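Local coordinates for protein dihydrofolate reductase, putative (Aspergillus flavus, PDB 6DRS) that probably catalyses the NADPH-dependent reduction of dihydrofolate to tetrahydrofolate, and binds NADP together with a diaminoquinazoline-type antifolate inhibitor, at residues T48-R53 and V223-S228; T66-S69 and L74-L77; V181-K184 and K190-F193; D202-L205 and G210-K213. All coordinates share one frame; numbering follows the deposited sequence.

Interaction 1: T48-R53 and V223-S228; sequences TTRPPR and VGEPVS. With SO4 (sulfate ion), chain D.
Arg50 and Glu225 meet with their side chains at about a right angle, and the guanidinium turns its NH1/NH2 end to a single carboxylate oxygen. Arg50 NH1 lies 2.9 Å from Glu225 OE1 in a moderately bent bond, and Arg50 NH2 reaches the same OE1 at 3.1 Å, so this is an end-on salt bridge onto one atom. OE1 sits nearly in the guanidinium plane, but the carboxylate is turned 57° against it and is met on its anti side. The second N-H of Arg50 NH2 goes to Val223 O at 2.8 Å, while Gly224 O lies over one guanidinium face without a hydrogen bond. A sulfate ion, probably from the crystallisation liquor, takes the remaining edge: Arg50 NE donates to sulfate O4 at 2.8 Å and NH1 to sulfate O3 at 2.9 Å, the latter nearly straight at 169°. Three bonds from the protein hold the guanidinium, and the sulfate adds two more in this crystal. The Arg50 chain runs extended through CD and bends at chi3 (-72°), which brings the guanidinium to Val223 O and Glu225 OE1. Arg50 has just left helix 38-49 and Gly224, with positive phi, has just left helix 216-223, so two helix ends are joined here. Glu225 OE2 makes a salt bridge to Arg46 of helix 38-49, whose Phe43 and Val47 also touch the Glu225 side chain.

Interaction 2: T66-S69 and L74-L77; sequences TYDS and LRPL. With NAP (NADP nicotinamide-adenine-dinucleotide phosphate), chain H.
Arg75 lays its aliphatic chain over one face of the Tyr67 ring, the central feature of this contact between the helical segment 66-69 and the loop segment 74-77. Its CD stands 3.8 Å from the ring centroid and 20° off the ring normal, a CH-pi contact. The side chains cross at about a right angle, and an extended run from CG to NE carries the guanidinium past the ring, with NE 3.4 Å from Tyr67 CE2. The guanidinium plane is inclined 50° to the ring, so the two do not stack flat. Beyond the ring, Arg75 NH1 comes within 3.2 Å of Asp68 O at an angle too poor for a hydrogen bond, and bonds to Val70 O instead. Asp68 OD1 lies 4.3 Å from Arg75 NH2 and attracts by charge alone, being well out of the guanidinium plane with no N-H aimed at it; Asp68 has its salt bridges with Arg95 and Arg64, and Arg75 NH2 with Glu99. Next along the loop, Pro76 follows a cis peptide bond and lies alongside Tyr67, its CG 3.7 Å from Tyr67 OH, an oxygen hydrogen-bonded to Glu99. Leu77 then reaches the inhibitor pocket, which Thr66 also lines. Thr66 OG1, set beside its own backbone N (chi1 -62°), donates to O1A of the adenosine-side phosphate in the NADP diphosphate at 2.5 Å, and Thr66 N adds a weak bond. The Tyr67 ring also touches Met62 of strand 57-63, Ile84 of strand 81-85 and Val96 of helix 89-116, so the contact lies between the sheet and that long helix.

Interaction 3: V181-K184 and K190-F193; sequences VEKK and KAVF
The ammonium end of Lys183 overlaps one face of the Phe193 ring. Its NZ stands 3.5 Å from the ring centroid and 21° off the normal, a cation-pi contact, and CE follows at 3.9 Å from the centroid, 25° off the normal, as a CH-pi contact. The chain stays extended through CE and bends only at chi4 (84°), which turns the ammonium back over the ring, nearest the CD1-CE1 side, while CG rests by CE2. Lys183 CD also packs on the methyl of Ala191, 3.9 Å from its CB. No direct hydrogen bond joins the segments; a water does so instead, accepting from Lys183 N at 3.0 Å and donating to Ala191 O at 2.8 Å, which links the backbone of the strand to that of the loop. Elsewhere in the contact, Lys190, bent at chi3 and chi4, brings its CE to 3.2 Å from Glu182 OE1. Its NZ remains 4.2 Å from that oxygen, so the charges attract without forming a salt bridge; the stronger partner of Glu182 is Arg238. The CG-to-CE part of Lys190 instead covers Lys183 O, a carbonyl buried by this contact with no polar partner in the model. Val181 CG1 meets Phe193 CE2 obliquely. The end of strand 174-183 is thus folded over by the loop leading to strand 197-198: strand 7-17 adjoins through Thr14, strand 237-246 through Val237, and Trp34 packs on both Val181 and Phe193.

Interaction 4: D202-L205 and G210-K213; sequences DEEL and GWRK
The backbones of the short helix 203-206 and the strand 211-213 come closest at Leu205 and Trp211, whose CA atoms are 5.9 Å apart, in a short helix-loop-strand connection at the margin of the dihydrofolate reductase sheet. Trp211 carries the contact, since its side chain leaves the strand toward the helix and takes one neighbour over a face and another at its edge. Over the face lies Leu205: its CD2 is 3.7 Å from the centroid of the five-membered ring and 21° off the normal, a CH-pi contact. The two side chains lie side by side, pointing the same way, and Leu205 CD2 sits mainly over the pyrrole part, near CG and CD2 of the indole. The first torsion of Trp211 places the indole beside the helix, and a chi2 near a right angle turns its NE1 edge to Glu204. There the aliphatic part of the glutamate flanks the ring, CG lying 3.6 Å from Trp211 CD1, before its carboxylate arrives at the edge. Nearby, Val174 and Ile176 of strand 174-183 touch Trp211, and Ile176 and Met178 touch Leu205, so the pair packs against that strand, while Tyr244 of strand 237-246 also meets Leu205. The polar end of this otherwise apolar packing is a single bond: Trp211 NE1 donates to the anti lone pair of Glu204 OE2 at 3.2 Å, with an N-H...O angle of 151° and the oxygen 16° out of the indole plane.

How the interactions relate
From the N terminus, helix 38-49 ends in the first half of interaction 1, whose partner follows helix 216-223, so this contact closes a loop of 169 intervening residues in which the other three nest. Interactions 2, 3 and 4 come in series and none cross. Interaction 2 closes the short turn after helix 64-69 beside the cofactor and inhibitor; interaction 3 folds the loop after strand 174-183 back onto it; interaction 4 joins helix 203-206 to strand 211-213. Interactions 3 and 4 reach the same sheet, their centres about 21 Å apart, whereas 2 and 4 lie on opposite sides of the chain's centre, about 29 Å between centres.

Interaction 1: T48-R53 and V223-S228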
loop_
_atom_site.group_PDB
_atom_site.type_symbol
_atom_site.label_atom_id
_atom_site.label_comp_id
_atom_site.label_asym_id
_atom_site.label_seq_id
_atom_site.Cartn_x
_atom_site.Cartn_y
_atom_site.Cartn_z
ATOM N N THR A 48 4.999 4.963 1.235
ATOM C CA THR A 48 4.369 4.467 2.486
ATOM C C THR A 48 5.286 4.754 3.678
ATOM O O THR A 48 4.822 4.798 4.812
ATOM C CB THR A 48 4.072 2.964 2.419
ATOM O OG1 THR A 48 5.296 2.308 2.071
ATOM C CG2 THR A 48 2.953 2.613 1.464
ATOM N N THR A 49 6.570 4.937 3.431
ATOM C CA THR A 49 7.563 5.185 4.494
ATOM C C THR A 49 7.623 6.675 4.865
ATOM O O THR A 49 7.708 7.017 6.054
ATOM C CB THR A 49 8.950 4.687 4.077
ATOM O OG1 THR A 49 8.759 3.333 3.651
ATOM C CG2 THR A 49 9.926 4.719 5.232
ATOM N N ARG A 50 7.539 7.544 3.861
ATOM C CA ARG A 50 7.794 8.984 3.987
ATOM C C ARG A 50 6.882 9.637 5.042
ATOM O O ARG A 50 5.670 9.803 4.804
ATOM C CB ARG A 50 7.534 9.614 2.618
ATOM C CG ARG A 50 7.884 11.088 2.550
ATOM C CD ARG A 50 7.705 11.756 1.198
ATOM N NE ARG A 50 8.764 11.282 0.312
ATOM C CZ ARG A 50 8.572 10.575 -0.804
ATOM N NH1 ARG A 50 9.617 10.139 -1.489
ATOM N NH2 ARG A 50 7.350 10.313 -1.244
ATOM N N PRO A 51 7.453 10.096 6.182
ATOM C CA PRO A 51 6.712 10.779 7.260
ATOM C C PRO A 51 6.205 12.154 6.796
ATOM O O PRO A 51 6.900 12.853 6.048
ATOM C CB PRO A 51 7.750 11.014 8.366
ATOM C CG PRO A 51 8.831 10.017 8.063
ATOM C CD PRO A 51 8.881 10.048 6.553
ATOM N N PRO A 52 4.982 12.531 7.213
ATOM C CA PRO A 52 4.418 13.830 6.835
ATOM C C PRO A 52 5.037 14.971 7.665
ATOM O O PRO A 52 4.848 16.134 7.323
ATOM C CB PRO A 52 2.914 13.708 7.155
ATOM C CG PRO A 52 2.872 12.696 8.294
ATOM C CD PRO A 52 4.026 11.748 8.012
ATOM N N ARG A 53 5.718 14.645 8.767
ATOM C CA ARG A 53 6.480 15.618 9.538
ATOM C C ARG A 53 7.514 14.883 10.391
ATOM O O ARG A 53 7.404 13.678 10.590
ATOM C CB ARG A 53 5.549 16.467 10.409
ATOM C CG ARG A 53 4.788 15.687 11.464
ATOM C CD ARG A 53 3.515 16.418 11.821
ATOM N NE ARG A 53 2.889 15.702 12.917
ATOM C CZ ARG A 53 2.066 14.664 12.762
ATOM N NH1 ARG A 53 1.586 14.370 11.559
ATOM N NH2 ARG A 53 1.726 13.925 13.810
ATOM N N VAL A 223 1.548 12.500 -1.836
ATOM C CA VAL A 223 2.457 11.386 -1.620
ATOM C C VAL A 223 3.857 11.929 -1.328
ATOM O O VAL A 223 4.736 11.139 -1.014
ATOM C CB VAL A 223 2.444 10.378 -2.791
ATOM C CG1 VAL A 223 1.053 9.836 -3.051
ATOM C CG2 VAL A 223 3.070 10.929 -4.071
ATOM N N GLY A 224 4.078 13.247 -1.513
ATOM C CA GLY A 224 5.345 13.885 -1.108
ATOM C C GLY A 224 6.504 13.638 -2.062
ATOM O O GLY A 224 7.664 13.766 -1.673
ATOM N N GLU A 225 6.224 13.223 -3.296
ATOM C CA GLU A 225 7.228 13.220 -4.367
ATOM C C GLU A 225 6.514 13.568 -5.683
ATOM O O GLU A 225 5.296 13.448 -5.769
ATOM C CB GLU A 225 7.981 11.894 -4.455
ATOM C CG GLU A 225 7.038 10.731 -4.696
ATOM C CD GLU A 225 7.780 9.424 -4.850
ATOM O OE1 GLU A 225 8.344 8.916 -3.829
ATOM O OE2 GLU A 225 7.862 8.963 -5.998
ATOM N N PRO A 226 7.262 14.041 -6.679
ATOM C CA PRO A 226 6.649 14.455 -7.940
ATOM C C PRO A 226 5.999 13.279 -8.692
ATOM O O PRO A 226 6.632 12.246 -8.877
ATOM C CB PRO A 226 7.822 15.000 -8.771
ATOM C CG PRO A 226 8.919 15.302 -7.765
ATOM C CD PRO A 226 8.712 14.303 -6.653
ATOM N N VAL A 227 4.742 13.418 -9.072
ATOM C CA VAL A 227 4.044 12.400 -9.881
ATOM C C VAL A 227 3.549 13.124 -11.138
ATOM O O VAL A 227 2.901 14.164 -11.011
ATOM C CB VAL A 227 2.846 11.828 -9.102
ATOM C CG1 VAL A 227 1.857 11.076 -9.983
ATOM C CG2 VAL A 227 3.295 10.986 -7.925
ATOM N N SER A 228 3.822 12.601 -12.328
ATOM C CA SER A 228 3.476 13.342 -13.531
ATOM C C SER A 228 2.146 12.850 -14.090
ATOM O O SER A 228 1.458 13.576 -14.817
ATOM C CB SER A 228 4.558 13.242 -14.556
ATOM O OG SER A 228 4.819 11.896 -14.895
HETATM S S SO4 D . 12.077 12.027 0.584
HETATM O O1 SO4 D . 11.460 13.286 0.102
HETATM O O2 SO4 D . 13.449 12.269 1.086
HETATM O O3 SO4 D . 12.191 11.070 -0.544
HETATM O O4 SO4 D . 11.219 11.468 1.657
#

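Interaction 2: T66-S69 and L74-L77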
loop_
_atom_site.group_PDB
_atom_site.type_symbol
_atom_site.label_atom_id
_atom_site.label_comp_id
_atom_site.label_asym_id
_atom_site.label_seq_id
_atom_site.Cartn_x
_atom_site.Cartn_y
_atom_site.Cartn_z
ATOM N N THR A 66 -2.613 -10.280 2.603
ATOM C CA THR A 66 -1.623 -9.357 2.050
ATOM C C THR A 66 -0.365 -9.387 2.918
ATOM O O THR A 66 0.754 -9.440 2.398
ATOM C CB THR A 66 -2.188 -7.937 1.913
ATOM O OG1 THR A 66 -3.282 -7.986 0.995
ATOM C CG2 THR A 66 -1.147 -6.960 1.413
ATOM N N TYR A 67 -0.543 -9.405 4.241
ATOM C CA TYR A 67 0.646 -9.626 5.087
ATOM C C TYR A 67 1.410 -10.867 4.611
ATOM O O TYR A 67 2.614 -10.814 4.397
ATOM C CB TYR A 67 0.291 -9.708 6.569
ATOM C CG TYR A 67 1.501 -9.904 7.449
ATOM C CD1 TYR A 67 2.328 -8.837 7.787
ATOM C CD2 TYR A 67 1.822 -11.157 7.958
ATOM C CE1 TYR A 67 3.433 -9.008 8.610
ATOM C CE2 TYR A 67 2.940 -11.349 8.760
ATOM C CZ TYR A 67 3.736 -10.267 9.105
ATOM O OH TYR A 67 4.819 -10.443 9.920
ATOM N N ASP A 68 0.691 -11.976 4.419
ATOM C CA ASP A 68 1.318 -13.266 4.052
ATOM C C ASP A 68 1.958 -13.182 2.663
ATOM O O ASP A 68 2.948 -13.849 2.414
ATOM C CB ASP A 68 0.323 -14.421 4.166
ATOM C CG ASP A 68 0.038 -14.820 5.601
ATOM O OD1 ASP A 68 0.791 -14.373 6.487
ATOM O OD2 ASP A 68 -0.944 -15.574 5.828
ATOM N N SER A 69 1.416 -12.342 1.785
ATOM C CA SER A 69 1.917 -12.202 0.417
ATOM C C SER A 69 3.334 -11.633 0.384
ATOM O O SER A 69 4.043 -11.863 -0.605
ATOM C CB SER A 69 1.012 -11.370 -0.433
ATOM O OG SER A 69 1.118 -9.998 -0.111
ATOM N N LEU A 74 11.302 -10.347 4.499
ATOM C CA LEU A 74 11.095 -8.929 4.317
ATOM C C LEU A 74 9.999 -8.442 5.270
ATOM O O LEU A 74 9.714 -7.258 5.335
ATOM C CB LEU A 74 10.706 -8.650 2.860
ATOM C CG LEU A 74 11.809 -8.787 1.804
ATOM C CD1 LEU A 74 11.552 -7.827 0.649
ATOM C CD2 LEU A 74 13.202 -8.542 2.377
ATOM N N ARG A 75 9.380 -9.307 6.046
ATOM C CA ARG A 75 8.267 -8.760 6.800
ATOM C C ARG A 75 8.481 -8.959 8.315
ATOM O O ARG A 75 9.273 -9.828 8.706
ATOM C CB ARG A 75 6.955 -9.338 6.264
ATOM C CG ARG A 75 6.506 -10.609 6.965
ATOM C CD ARG A 75 5.460 -11.354 6.175
ATOM N NE ARG A 75 5.360 -12.659 6.806
ATOM C CZ ARG A 75 5.125 -13.801 6.173
ATOM N NH1 ARG A 75 5.021 -13.822 4.854
ATOM N NH2 ARG A 75 4.997 -14.918 6.870
ATOM N N PRO A 76 7.801 -8.179 9.176
ATOM C CA PRO A 76 6.978 -6.997 8.803
ATOM C C PRO A 76 7.828 -5.929 8.092
ATOM O O PRO A 76 9.033 -5.874 8.281
ATOM C CB PRO A 76 6.413 -6.458 10.130
ATOM C CG PRO A 76 6.698 -7.547 11.149
ATOM C CD PRO A 76 7.958 -8.197 10.628
ATOM N N LEU A 77 7.215 -5.148 7.211
ATOM C CA LEU A 77 7.972 -4.260 6.309
ATOM C C LEU A 77 8.605 -3.108 7.120
ATOM O O LEU A 77 7.942 -2.478 7.968
ATOM C CB LEU A 77 6.978 -3.746 5.258
ATOM C CG LEU A 77 6.626 -4.747 4.148
ATOM C CD1 LEU A 77 5.517 -4.178 3.281
ATOM C CD2 LEU A 77 7.851 -5.042 3.285
HETATM P PA NAP H . -6.852 -9.410 2.073
HETATM O O1A NAP H . -5.412 -8.994 1.960
HETATM O O2A NAP H . -8.058 -8.543 2.044
HETATM O O5B NAP H . -6.974 -10.364 3.382
HETATM C C5B NAP H . -8.123 -11.183 3.678
HETATM C C4B NAP H . -7.954 -11.589 5.127
HETATM O O4B NAP H . -8.028 -10.423 5.951
HETATM C C3B NAP H . -9.056 -12.495 5.656
HETATM O O3B NAP H . -8.766 -13.870 5.361
HETATM C C2B NAP H . -9.009 -12.201 7.144
HETATM O O2B NAP H . -7.839 -12.782 7.716
HETATM C C1B NAP H . -8.698 -10.716 7.187
HETATM N N9A NAP H . -9.919 -9.931 7.219
HETATM C C8A NAP H . -10.495 -9.495 6.087
HETATM N N7A NAP H . -11.607 -8.791 6.386
HETATM C C5A NAP H . -11.745 -8.764 7.729
HETATM C C6A NAP H . -12.719 -8.180 8.679
HETATM N N6A NAP H . -13.737 -7.472 8.170
HETATM N N1A NAP H . -12.562 -8.350 10.009
HETATM C C2A NAP H . -11.507 -9.058 10.454
HETATM N N3A NAP H . -10.578 -9.622 9.636
HETATM C C4A NAP H . -10.630 -9.527 8.282
HETATM O O3 NAP H . -6.997 -10.640 0.995
HETATM P PN NAP H . -7.525 -10.604 -0.547
HETATM O O1N NAP H . -8.664 -9.689 -0.720
HETATM O O2N NAP H . -7.650 -12.080 -0.857
HETATM O O5D NAP H . -6.248 -10.035 -1.323
HETATM C C5D NAP H . -5.012 -10.703 -1.271
HETATM C C4D NAP H . -4.554 -10.657 -2.712
HETATM O O4D NAP H . -4.571 -9.294 -3.138
HETATM C C3D NAP H . -3.164 -11.188 -2.970
HETATM O O3D NAP H . -3.193 -11.819 -4.278
HETATM C C2D NAP H . -2.337 -9.931 -2.999
HETATM O O2D NAP H . -1.178 -10.123 -3.771
HETATM C C1D NAP H . -3.279 -8.931 -3.632
HETATM N N1N NAP H . -2.936 -7.534 -3.291
HETATM C C2N NAP H . -2.614 -6.697 -4.305
HETATM C C3N NAP H . -2.252 -5.355 -4.068
HETATM C C7N NAP H . -1.909 -4.435 -5.238
HETATM O O7N NAP H . -1.697 -3.232 -5.057
HETATM N N7N NAP H . -1.844 -4.977 -6.468
HETATM C C4N NAP H . -2.191 -4.909 -2.733
HETATM C C5N NAP H . -2.523 -5.804 -1.714
HETATM C C6N NAP H . -2.880 -7.122 -2.006
HETATM P P2B NAP H . -7.893 -14.208 8.460
HETATM O O1X NAP H . -8.188 -15.235 7.375
HETATM O O2X NAP H . -6.456 -14.396 8.903
HETATM O O3X NAP H . -9.019 -13.934 9.409
#

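Interaction 3: V181-K184 and K190-F193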
loop_
_atom_site.group_PDB
_atom_site.type_symbol
_atom_site.label_atom_id
_atom_site.label_comp_id
_atom_site.label_asym_id
_atom_site.label_seq_id
_atom_site.Cartn_x
_atom_site.Cartn_y
_atom_site.Cartn_z
ATOM N N VAL A 181 -1.178 -0.462 -14.443
ATOM C CA VAL A 181 -0.211 -1.405 -15.022
ATOM C C VAL A 181 -0.846 -2.017 -16.280
ATOM O O VAL A 181 -1.937 -2.583 -16.215
ATOM C CB VAL A 181 0.198 -2.500 -14.007
ATOM C CG1 VAL A 181 1.065 -3.574 -14.653
ATOM C CG2 VAL A 181 0.917 -1.904 -12.802
ATOM N N GLU A 182 -0.165 -1.896 -17.407
ATOM C CA GLU A 182 -0.655 -2.434 -18.663
ATOM C C GLU A 182 0.473 -3.168 -19.384
ATOM O O GLU A 182 1.618 -2.728 -19.321
ATOM C CB GLU A 182 -1.155 -1.304 -19.558
ATOM C CG GLU A 182 -2.641 -1.090 -19.411
ATOM C CD GLU A 182 -3.182 0.162 -20.068
ATOM O OE1 GLU A 182 -2.546 0.648 -21.027
ATOM O OE2 GLU A 182 -4.236 0.645 -19.604
ATOM N N LYS A 183 0.154 -4.260 -20.096
ATOM C CA LYS A 183 1.197 -4.887 -20.964
ATOM C C LYS A 183 1.430 -3.992 -22.194
ATOM O O LYS A 183 0.498 -3.309 -22.655
ATOM C CB LYS A 183 0.761 -6.296 -21.367
ATOM C CG LYS A 183 0.832 -7.371 -20.286
ATOM C CD LYS A 183 0.960 -8.743 -20.917
ATOM C CE LYS A 183 1.211 -9.896 -19.966
ATOM N NZ LYS A 183 -0.080 -10.351 -19.413
ATOM N N LYS A 184 2.667 -3.947 -22.708
ATOM C CA LYS A 184 2.941 -3.323 -24.031
ATOM C C LYS A 184 2.216 -4.145 -25.107
ATOM O O LYS A 184 2.119 -5.369 -24.983
ATOM C CB LYS A 184 4.433 -3.326 -24.396
ATOM C CG LYS A 184 5.425 -3.005 -23.287
ATOM C CD LYS A 184 5.692 -1.533 -23.118
ATOM C CE LYS A 184 6.802 -1.033 -24.017
ATOM N NZ LYS A 184 8.120 -1.401 -23.466
ATOM N N LYS A 190 -2.940 -5.361 -26.950
ATOM C CA LYS A 190 -2.429 -5.537 -25.596
ATOM C C LYS A 190 -3.066 -6.773 -24.952
ATOM O O LYS A 190 -4.295 -6.845 -24.826
ATOM C CB LYS A 190 -2.777 -4.315 -24.743
ATOM C CG LYS A 190 -2.078 -3.010 -25.118
ATOM C CD LYS A 190 -2.753 -1.813 -24.460
ATOM C CE LYS A 190 -1.784 -0.876 -23.775
ATOM N NZ LYS A 190 -0.933 -0.173 -24.762
ATOM N N ALA A 191 -2.223 -7.718 -24.525
ATOM C CA ALA A 191 -2.652 -8.887 -23.718
ATOM C C ALA A 191 -3.112 -8.430 -22.322
ATOM O O ALA A 191 -2.815 -7.302 -21.879
ATOM C CB ALA A 191 -1.533 -9.906 -23.634
ATOM N N VAL A 192 -3.817 -9.314 -21.618
ATOM C CA VAL A 192 -4.372 -9.003 -20.324
ATOM C C VAL A 192 -3.786 -9.956 -19.266
ATOM O O VAL A 192 -3.516 -11.107 -19.587
ATOM C CB VAL A 192 -5.902 -9.069 -20.423
ATOM C CG1 VAL A 192 -6.564 -9.349 -19.094
ATOM C CG2 VAL A 192 -6.414 -7.765 -21.003
ATOM N N PHE A 193 -3.528 -9.464 -18.040
ATOM C CA PHE A 193 -3.033 -10.338 -16.950
ATOM C C PHE A 193 -4.200 -11.124 -16.347
ATOM O O PHE A 193 -5.284 -10.591 -16.129
ATOM C CB PHE A 193 -2.353 -9.545 -15.824
ATOM C CG PHE A 193 -0.952 -9.077 -16.123
ATOM C CD1 PHE A 193 0.102 -9.973 -16.170
ATOM C CD2 PHE A 193 -0.684 -7.729 -16.357
ATOM C CE1 PHE A 193 1.394 -9.537 -16.441
ATOM C CE2 PHE A 193 0.602 -7.299 -16.644
ATOM C CZ PHE A 193 1.642 -8.201 -16.691
HETATM O O HOH W 1 -2.643 -5.409 -19.775
#

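Interaction 4: D202-L205 and G210-K213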
loop_
_atom_site.group_PDB
_atom_site.type_symbol
_atom_site.label_atom_id
_atom_site.label_comp_id
_atom_site.label_asym_id
_atom_site.label_seq_id
_atom_site.Cartn_x
_atom_site.Cartn_y
_atom_site.Cartn_z
ATOM N N ASP A 202 -14.546 -0.129 -9.869
ATOM C CA ASP A 202 -13.778 -0.078 -11.117
ATOM C C ASP A 202 -14.349 1.022 -12.013
ATOM O O ASP A 202 -13.648 1.953 -12.398
ATOM C CB ASP A 202 -13.775 -1.421 -11.857
ATOM C CG ASP A 202 -15.039 -2.241 -11.631
ATOM O OD1 ASP A 202 -16.155 -1.685 -11.824
ATOM O OD2 ASP A 202 -14.911 -3.427 -11.231
ATOM N N GLU A 203 -15.620 0.884 -12.343
ATOM C CA GLU A 203 -16.250 1.743 -13.317
ATOM C C GLU A 203 -16.479 3.122 -12.689
ATOM O O GLU A 203 -16.320 4.152 -13.359
ATOM C CB GLU A 203 -17.538 1.094 -13.833
ATOM C CG GLU A 203 -17.288 -0.004 -14.867
ATOM C CD GLU A 203 -16.626 0.429 -16.176
ATOM O OE1 GLU A 203 -15.961 -0.416 -16.830
ATOM O OE2 GLU A 203 -16.769 1.614 -16.546
ATOM N N GLU A 204 -16.764 3.134 -11.393
ATOM C CA GLU A 204 -17.060 4.377 -10.751
ATOM C C GLU A 204 -15.819 5.286 -10.702
ATOM O O GLU A 204 -15.985 6.500 -10.665
ATOM C CB GLU A 204 -17.852 4.151 -9.465
ATOM C CG GLU A 204 -17.019 3.741 -8.276
ATOM C CD GLU A 204 -17.861 3.091 -7.187
ATOM O OE1 GLU A 204 -18.578 2.091 -7.502
ATOM O OE2 GLU A 204 -17.815 3.586 -6.019
ATOM N N LEU A 205 -14.598 4.727 -10.751
ATOM C CA LEU A 205 -13.371 5.524 -10.880
ATOM C C LEU A 205 -13.141 5.908 -12.344
ATOM O O LEU A 205 -12.821 7.047 -12.642
ATOM C CB LEU A 205 -12.168 4.718 -10.386
ATOM C CG LEU A 205 -12.249 4.202 -8.954
ATOM C CD1 LEU A 205 -11.046 3.327 -8.645
ATOM C CD2 LEU A 205 -12.370 5.358 -7.965
ATOM N N GLY A 210 -19.023 9.765 -8.449
ATOM C CA GLY A 210 -18.793 9.845 -7.005
ATOM C C GLY A 210 -17.312 9.961 -6.693
ATOM O O GLY A 210 -16.913 10.009 -5.533
ATOM N N TRP A 211 -16.494 9.987 -7.738
ATOM C CA TRP A 211 -15.059 10.053 -7.570
ATOM C C TRP A 211 -14.528 11.086 -8.549
ATOM O O TRP A 211 -15.055 11.210 -9.626
ATOM C CB TRP A 211 -14.402 8.695 -7.847
ATOM C CG TRP A 211 -14.767 7.669 -6.823
ATOM C CD1 TRP A 211 -15.861 6.852 -6.834
ATOM C CD2 TRP A 211 -14.049 7.376 -5.609
ATOM N NE1 TRP A 211 -15.869 6.068 -5.715
ATOM C CE2 TRP A 211 -14.771 6.359 -4.948
ATOM C CE3 TRP A 211 -12.864 7.857 -5.036
ATOM C CZ2 TRP A 211 -14.351 5.824 -3.735
ATOM C CZ3 TRP A 211 -12.445 7.328 -3.838
ATOM C CH2 TRP A 211 -13.183 6.326 -3.202
ATOM N N ARG A 212 -13.491 11.809 -8.163
ATOM C CA ARG A 212 -12.879 12.709 -9.089
ATOM C C ARG A 212 -11.453 12.235 -9.310
ATOM O O ARG A 212 -10.788 11.890 -8.366
ATOM C CB ARG A 212 -12.905 14.116 -8.495
ATOM C CG ARG A 212 -12.294 15.179 -9.390
ATOM C CD ARG A 212 -12.483 16.554 -8.757
ATOM N NE ARG A 212 -11.329 16.907 -7.944
ATOM C CZ ARG A 212 -10.159 17.326 -8.439
ATOM N NH1 ARG A 212 -10.057 17.675 -9.713
ATOM N NH2 ARG A 212 -9.095 17.364 -7.655
ATOM N N LYS A 213 -10.993 12.246 -10.543
ATOM C CA LYS A 213 -9.614 12.036 -10.766
ATOM C C LYS A 213 -8.887 13.371 -10.572
ATOM O O LYS A 213 -9.321 14.390 -11.146
ATOM C CB LYS A 213 -9.408 11.480 -12.171
ATOM C CG LYS A 213 -7.957 11.179 -12.498
ATOM C CD LYS A 213 -7.736 10.643 -13.877
ATOM C CE LYS A 213 -6.262 10.423 -14.102
ATOM N NZ LYS A 213 -5.842 10.964 -15.415
#